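Long-range contacts in BolA-like protein (Babesia bovis, PDB 3O2E), which is of unknown function but may bind a 2Fe-2S cluster, as BolA/IbaG proteins are thought to do: residues G48-A53 with Q85-T90; Q62-G67 with L94-W99; L74-I79 with F89-L94. One frame throughout, in Å; residues are numbered along the deposited sequence.

Overall arrangement
Strand 86-94 of this BolA fold, whose elements run helix, strand, strand, helix, strand, helix, takes part in all three contacts. Contact 3 lies nearest the middle, its centre about 4 Å from that of the chain, and is made of apolar and sulfur-containing side chains between helix 68-78 and the sheet. Contacts 1 and 2 sit on opposite sides of the chain's centre. Contacts 1 and 3 are partly buried, contact 3 despite its central place; contact 2, though peripheral, is buried. Contact 1 combines backbone polarity, a histidine face and a magnesium ion, whereas contact 2 packs a turn against a capped helix start. The segments of contacts 1 and 3 overlap at Phe89 and Thr90.

Contact 1 (G48-A53 with Q85-T90); sequences GGCGAA and QIHAFT. With MG (magnesium ion), chain K.
Ala52 and His87 meet where strands 52-59 and 86-94, the parallel neighbours of a beta-alpha-beta unit, begin. The polar part is made by the backbone and one water: His87 N donates to Ala52 O at 2.7 Å, the donor nearly in line with C=O but the bond bent at the hydrogen (143°). Ala52 is also linked through a water, which accepts from Ala52 N and donates to Gln85 O. Ala53 CA comes within 3.1 Å of Ala88 O, a CA-H...O contact, while the methyl groups of Ala53 and Ala88 touch beside it.

The aromatic part belongs to Cys50, held in a type I turn from Gly48 to Gly51. Chi1 of 163° sets His87 CG opposite the backbone N and turns the ring to the Cys50 loop, where Cys50 CB lies over one face, 3.5 Å from the ring centroid and 17° off the normal. Cys50 SG sits over that face too, but farther out. Cys50 is also a disulfide residue; in BolA relatives a residue of this loop and the histidine near the start of the last strand are thought to bind the cluster, and the closeness of Cys50 and His87 is consistent with that.

Where the chain turns its corner at His87, the carbonyl oxygens Ile86 O (2.3 Å) and His87 O (2.6 Å) face the magnesium ion, with a water 2.4 Å from the metal.

Contact 2 (Q62-G67 with L94-W99); sequences QFEGKG and LTPGEW
Phe63 and Thr95 bring the loop 62-67 against the start of helix 96-101, their CA atoms 5.6 Å apart. The Phe63 ring presents its edge to the backbone: chi1 of -57° sets CG opposite the carbonyl carbon and beside the backbone N, from where CD2 meets Leu94 O at 3.2 Å, in the ring plane. The Phe63 side chain also touches Val75 of helix 68-78 and Ile58 of strand 52-59.

Thr95 divides its side chain between two tasks. With chi1 at 67°, OG1 sits between the backbone N and the carbonyl carbon and accepts from Glu98 N at 3.1 Å, while CG2 is turned out to the loop and rests 3.6 Å from Phe63 C. Glu64 lays its CG beside Thr95 CG2, and the extended chain beyond carries the carboxylate on to Pro96. The Glu64 and Pro96 side chains cross at about a right angle, with Glu64 OE2 3.8 Å from Pro96 CD.

Glu98 returns the favour to Thr95: its OE1 accepts from Thr95 N at 3.1 Å, approached from above the carboxylate plane, and has Arg71 of helix 68-78 as a second, salt-bridged partner. These reciprocal bonds between N-cap and third helical residue are those of a capping box.

Contact 3 (L74-I79 with F89-L94); sequences LVNSAI and FTMKCL
Val75 and Met91 reach toward each other tip to tip across the helix-on-sheet interface of the beta-alpha-beta unit, where helix 68-78 covers the last strand of the BolA fold. The axes of 74-78 and 89-94 pass 10.5 Å apart and make 132° between their directions, a spacing that side chains from both elements fill.

Met91 SD lies 3.5 Å from Val75 CB, and the two valine methyls spread to its flanks. One, CG1, leads to Phe89, whose side chain Val75 crosses at about a right angle, with CG1 3.8 Å from Phe89 CE2. The other, CG2, faces Cys93 SG farther along the strand. The Met91 chain bends at its third torsion (chi3 84°), which carries CE back to the in-plane edge of the Phe89 ring and to within 3.5 Å of Asn76 OD1. Asn76 OD1 accepts from a water, which in turn donates a weak bond to Phe89 O.

Phe89 is thus met from several directions: its side chain also touches Phe54 and Ala56 of strand 52-59. The Ile79 and Phe89 side chains come from opposite directions, Ile79 CD1 ending over the centre of one ring face, 3.7 Å from the Phe89 centroid and 5° off the normal.

Contact 1 (G48-A53 with Q85-T90)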
# COMPACT_ATOMS: atom_id res chain seq x y z
N GLY A 48 5.59 15.61 1.64
CA GLY A 48 5.46 17.05 1.86
C GLY A 48 6.31 17.53 3.02
O GLY A 48 7.35 16.92 3.33
N GLY A 49 5.85 18.60 3.68
CA GLY A 49 6.58 19.26 4.75
C GLY A 49 6.97 18.42 5.95
O GLY A 49 8.01 18.69 6.60
N CYS A 50 6.10 17.47 6.29
CA CYS A 50 6.26 16.58 7.43
C CYS A 50 6.93 15.24 7.10
O CYS A 50 6.99 14.37 7.93
CB CYS A 50 4.89 16.35 8.07
SG CYS A 50 4.22 17.82 8.78
N GLY A 51 7.41 15.10 5.88
CA GLY A 51 8.11 13.93 5.41
C GLY A 51 7.33 13.09 4.43
O GLY A 51 6.32 13.54 3.85
N ALA A 52 7.82 11.85 4.28
CA ALA A 52 7.31 10.89 3.30
C ALA A 52 5.85 10.56 3.56
O ALA A 52 5.47 10.43 4.69
CB ALA A 52 8.20 9.57 3.25
N ALA A 53 5.02 10.46 2.52
CA ALA A 53 3.63 10.10 2.69
C ALA A 53 3.17 9.53 1.39
O ALA A 53 3.63 9.92 0.36
CB ALA A 53 2.81 11.25 3.08
N GLN A 85 9.18 6.20 9.61
CA GLN A 85 9.64 7.25 8.66
C GLN A 85 8.54 7.74 7.73
O GLN A 85 8.82 8.53 6.86
CB GLN A 85 10.78 6.70 7.80
CG GLN A 85 11.99 6.39 8.56
CD GLN A 85 13.11 5.83 7.75
OE1 GLN A 85 13.64 6.50 6.86
NE2 GLN A 85 13.53 4.64 8.07
N ILE A 86 7.30 7.29 7.89
CA ILE A 86 6.24 7.69 7.00
C ILE A 86 5.28 8.58 7.77
O ILE A 86 4.67 8.14 8.72
CB ILE A 86 5.52 6.46 6.41
CG1 ILE A 86 6.47 5.69 5.47
CG2 ILE A 86 4.29 6.87 5.59
CD1 ILE A 86 5.93 4.34 4.96
N HIS A 87 5.12 9.84 7.32
CA HIS A 87 4.24 10.80 7.96
C HIS A 87 2.78 10.32 7.91
O HIS A 87 2.04 10.34 8.94
CB HIS A 87 4.38 12.20 7.29
CG HIS A 87 3.25 13.13 7.60
ND1 HIS A 87 3.03 13.64 8.87
CD2 HIS A 87 2.26 13.63 6.82
CE1 HIS A 87 1.96 14.41 8.84
NE2 HIS A 87 1.47 14.42 7.61
N ALA A 88 2.36 9.91 6.72
CA ALA A 88 1.01 9.41 6.49
C ALA A 88 1.00 8.35 5.41
O ALA A 88 1.73 8.42 4.42
CB ALA A 88 0.07 10.56 6.06
N PHE A 89 0.12 7.37 5.59
CA PHE A 89 -0.08 6.33 4.62
C PHE A 89 -1.55 5.99 4.61
O PHE A 89 -2.15 5.69 5.66
CB PHE A 89 0.79 5.13 4.94
CG PHE A 89 0.81 4.10 3.84
CD1 PHE A 89 1.75 4.15 2.84
CD2 PHE A 89 -0.14 3.07 3.82
CE1 PHE A 89 1.77 3.20 1.80
CE2 PHE A 89 -0.12 2.12 2.81
CZ PHE A 89 0.84 2.21 1.77
N THR A 90 -2.15 6.12 3.43
CA THR A 90 -3.52 5.76 3.21
C THR A 90 -3.58 4.71 2.09
O THR A 90 -2.65 4.55 1.29
CB THR A 90 -4.40 6.95 2.83
OG1 THR A 90 -3.98 7.46 1.57
CG2 THR A 90 -4.34 8.07 3.88
MG MG K . 2.96 8.28 10.23
O HOH W 1 9.81 11.04 6.32
O HOH W 2 4.24 6.58 11.38

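Contact 2 (Q62-G67 with L94-W99)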
# COMPACT_ATOMS: atom_id res chain seq x y z
N GLN A 62 -4.29 -11.56 -1.88
CA GLN A 62 -3.99 -11.73 -0.46
C GLN A 62 -5.06 -11.14 0.47
O GLN A 62 -5.08 -11.42 1.67
CB GLN A 62 -2.63 -11.10 -0.13
CG GLN A 62 -1.46 -11.77 -0.78
CD GLN A 62 -1.40 -13.22 -0.41
OE1 GLN A 62 -1.27 -13.59 0.77
NE2 GLN A 62 -1.56 -14.07 -1.40
N PHE A 63 -5.90 -10.30 -0.08
CA PHE A 63 -7.03 -9.74 0.65
C PHE A 63 -8.29 -10.62 0.64
O PHE A 63 -9.28 -10.26 1.26
CB PHE A 63 -7.43 -8.39 0.07
CG PHE A 63 -6.32 -7.37 0.04
CD1 PHE A 63 -5.48 -7.19 1.12
CD2 PHE A 63 -6.19 -6.53 -1.02
CE1 PHE A 63 -4.50 -6.20 1.07
CE2 PHE A 63 -5.22 -5.57 -1.08
CZ PHE A 63 -4.37 -5.41 -0.05
N GLU A 64 -8.28 -11.75 -0.07
CA GLU A 64 -9.44 -12.63 -0.10
C GLU A 64 -9.62 -13.26 1.28
O GLU A 64 -8.67 -13.75 1.87
CB GLU A 64 -9.33 -13.69 -1.20
CG GLU A 64 -9.32 -13.07 -2.61
CD GLU A 64 -8.99 -14.03 -3.78
OE1 GLU A 64 -8.74 -15.23 -3.54
OE2 GLU A 64 -8.98 -13.56 -4.95
N GLY A 65 -10.85 -13.25 1.79
CA GLY A 65 -11.16 -13.86 3.08
C GLY A 65 -10.87 -12.93 4.23
O GLY A 65 -10.91 -13.37 5.38
N LYS A 66 -10.62 -11.66 3.94
CA LYS A 66 -10.29 -10.67 4.98
C LYS A 66 -11.18 -9.46 4.94
O LYS A 66 -11.46 -8.95 3.88
CB LYS A 66 -8.86 -10.18 4.86
CG LYS A 66 -7.86 -11.26 4.88
CD LYS A 66 -6.46 -10.72 5.01
CE LYS A 66 -5.50 -11.83 5.30
NZ LYS A 66 -4.53 -11.30 6.29
N GLY A 67 -11.61 -9.00 6.10
CA GLY A 67 -12.28 -7.71 6.23
C GLY A 67 -11.32 -6.54 6.03
O GLY A 67 -10.11 -6.71 5.98
N LEU A 94 -8.53 -3.93 -2.45
CA LEU A 94 -9.55 -4.72 -3.12
C LEU A 94 -8.98 -6.07 -3.49
O LEU A 94 -7.79 -6.21 -3.82
CB LEU A 94 -9.99 -4.02 -4.40
CG LEU A 94 -10.77 -2.69 -4.36
CD1 LEU A 94 -9.82 -1.60 -4.05
CD2 LEU A 94 -11.41 -2.41 -5.73
N THR A 95 -9.84 -7.07 -3.52
CA THR A 95 -9.50 -8.32 -4.16
C THR A 95 -9.67 -8.13 -5.67
O THR A 95 -10.39 -7.22 -6.13
CB THR A 95 -10.41 -9.47 -3.67
OG1 THR A 95 -11.75 -9.25 -4.12
CG2 THR A 95 -10.38 -9.61 -2.15
N PRO A 96 -9.02 -9.00 -6.46
CA PRO A 96 -9.19 -8.86 -7.91
C PRO A 96 -10.64 -9.07 -8.32
O PRO A 96 -11.05 -8.43 -9.28
CB PRO A 96 -8.26 -9.93 -8.51
CG PRO A 96 -7.72 -10.69 -7.41
CD PRO A 96 -8.07 -10.06 -6.10
N GLY A 97 -11.39 -9.89 -7.56
CA GLY A 97 -12.83 -10.03 -7.73
C GLY A 97 -13.68 -8.79 -7.50
O GLY A 97 -14.62 -8.50 -8.28
N GLU A 98 -13.38 -8.07 -6.42
CA GLU A 98 -14.04 -6.82 -6.13
C GLU A 98 -13.66 -5.75 -7.14
O GLU A 98 -14.49 -4.94 -7.52
CB GLU A 98 -13.65 -6.35 -4.74
CG GLU A 98 -14.21 -7.22 -3.60
CD GLU A 98 -13.43 -7.08 -2.32
OE1 GLU A 98 -12.53 -6.22 -2.27
OE2 GLU A 98 -13.68 -7.87 -1.36
N TRP A 99 -12.39 -5.72 -7.55
CA TRP A 99 -11.89 -4.77 -8.56
C TRP A 99 -12.65 -4.92 -9.86
O TRP A 99 -13.09 -3.94 -10.45
CB TRP A 99 -10.40 -5.01 -8.81
CG TRP A 99 -9.69 -4.03 -9.66
CD1 TRP A 99 -9.61 -2.68 -9.48
CD2 TRP A 99 -8.85 -4.33 -10.75
NE1 TRP A 99 -8.81 -2.12 -10.42
CE2 TRP A 99 -8.33 -3.11 -11.22
CE3 TRP A 99 -8.48 -5.52 -11.38
CZ2 TRP A 99 -7.45 -3.04 -12.29
CZ3 TRP A 99 -7.61 -5.45 -12.45
CH2 TRP A 99 -7.11 -4.21 -12.90

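Contact 3 (L74-I79 with F89-L94)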
# COMPACT_ATOMS: atom_id res chain seq x y z
N LEU A 74 -2.45 -6.10 6.95
CA LEU A 74 -1.54 -6.80 6.06
C LEU A 74 -0.64 -5.82 5.29
O LEU A 74 0.52 -6.07 5.09
CB LEU A 74 -2.37 -7.65 5.11
CG LEU A 74 -1.73 -8.76 4.29
CD1 LEU A 74 -1.09 -9.80 5.17
CD2 LEU A 74 -2.81 -9.38 3.42
N VAL A 75 -1.21 -4.75 4.80
CA VAL A 75 -0.43 -3.73 4.08
C VAL A 75 0.57 -3.06 4.99
O VAL A 75 1.74 -2.90 4.61
CB VAL A 75 -1.35 -2.73 3.41
CG1 VAL A 75 -0.55 -1.61 2.72
CG2 VAL A 75 -2.24 -3.49 2.44
N ASN A 76 0.16 -2.72 6.20
CA ASN A 76 1.08 -2.08 7.14
C ASN A 76 2.18 -3.02 7.55
O ASN A 76 3.30 -2.61 7.71
CB ASN A 76 0.34 -1.65 8.37
CG ASN A 76 -0.61 -0.54 8.11
OD1 ASN A 76 -0.43 0.27 7.20
ND2 ASN A 76 -1.61 -0.46 8.94
N SER A 77 1.87 -4.31 7.66
CA SER A 77 2.92 -5.27 7.95
C SER A 77 3.99 -5.40 6.83
O SER A 77 5.12 -5.71 7.12
CB SER A 77 2.32 -6.61 8.35
OG SER A 77 2.37 -7.48 7.26
N ALA A 78 3.62 -5.19 5.58
CA ALA A 78 4.57 -5.12 4.46
C ALA A 78 5.60 -4.01 4.58
O ALA A 78 6.77 -4.15 4.18
CB ALA A 78 3.78 -5.00 3.15
N ILE A 79 5.18 -2.90 5.17
CA ILE A 79 6.01 -1.70 5.28
C ILE A 79 6.31 -1.37 6.73
O ILE A 79 6.56 -0.17 7.06
CB ILE A 79 5.37 -0.46 4.59
CG1 ILE A 79 3.95 -0.17 5.15
CG2 ILE A 79 5.26 -0.59 3.03
CD1 ILE A 79 3.36 1.18 4.70
N PHE A 89 0.12 7.37 5.59
CA PHE A 89 -0.08 6.33 4.62
C PHE A 89 -1.55 5.99 4.61
O PHE A 89 -2.15 5.69 5.66
CB PHE A 89 0.79 5.13 4.94
CG PHE A 89 0.81 4.10 3.84
CD1 PHE A 89 1.75 4.15 2.84
CD2 PHE A 89 -0.14 3.07 3.82
CE1 PHE A 89 1.77 3.20 1.80
CE2 PHE A 89 -0.12 2.12 2.81
CZ PHE A 89 0.84 2.21 1.77
N THR A 90 -2.15 6.12 3.43
CA THR A 90 -3.52 5.76 3.21
C THR A 90 -3.58 4.71 2.09
O THR A 90 -2.65 4.55 1.29
CB THR A 90 -4.40 6.95 2.83
OG1 THR A 90 -3.98 7.46 1.57
CG2 THR A 90 -4.34 8.07 3.88
N MET A 91 -4.70 3.99 2.05
CA MET A 91 -4.83 2.86 1.14
C MET A 91 -6.29 2.51 0.83
O MET A 91 -7.23 2.86 1.58
CB MET A 91 -4.09 1.64 1.70
CG MET A 91 -4.81 0.94 2.82
SD MET A 91 -3.88 -0.32 3.62
CE MET A 91 -2.96 0.66 4.76
N LYS A 92 -6.46 1.86 -0.32
CA LYS A 92 -7.72 1.21 -0.70
C LYS A 92 -7.33 -0.20 -1.15
O LYS A 92 -6.44 -0.36 -1.97
CB LYS A 92 -8.39 1.99 -1.84
N CYS A 93 -7.92 -1.21 -0.50
CA CYS A 93 -7.52 -2.62 -0.65
C CYS A 93 -8.72 -3.43 -1.27
O CYS A 93 -9.75 -3.58 -0.66
CB CYS A 93 -7.16 -3.26 0.69
SG CYS A 93 -5.90 -2.45 1.66
N LEU A 94 -8.53 -3.93 -2.45
CA LEU A 94 -9.55 -4.72 -3.12
C LEU A 94 -8.98 -6.07 -3.49
O LEU A 94 -7.79 -6.21 -3.82
CB LEU A 94 -9.99 -4.02 -4.40
CG LEU A 94 -10.77 -2.69 -4.36
CD1 LEU A 94 -9.82 -1.60 -4.05
CD2 LEU A 94 -11.41 -2.41 -5.73
O HOH W 3 -1.46 3.13 7.67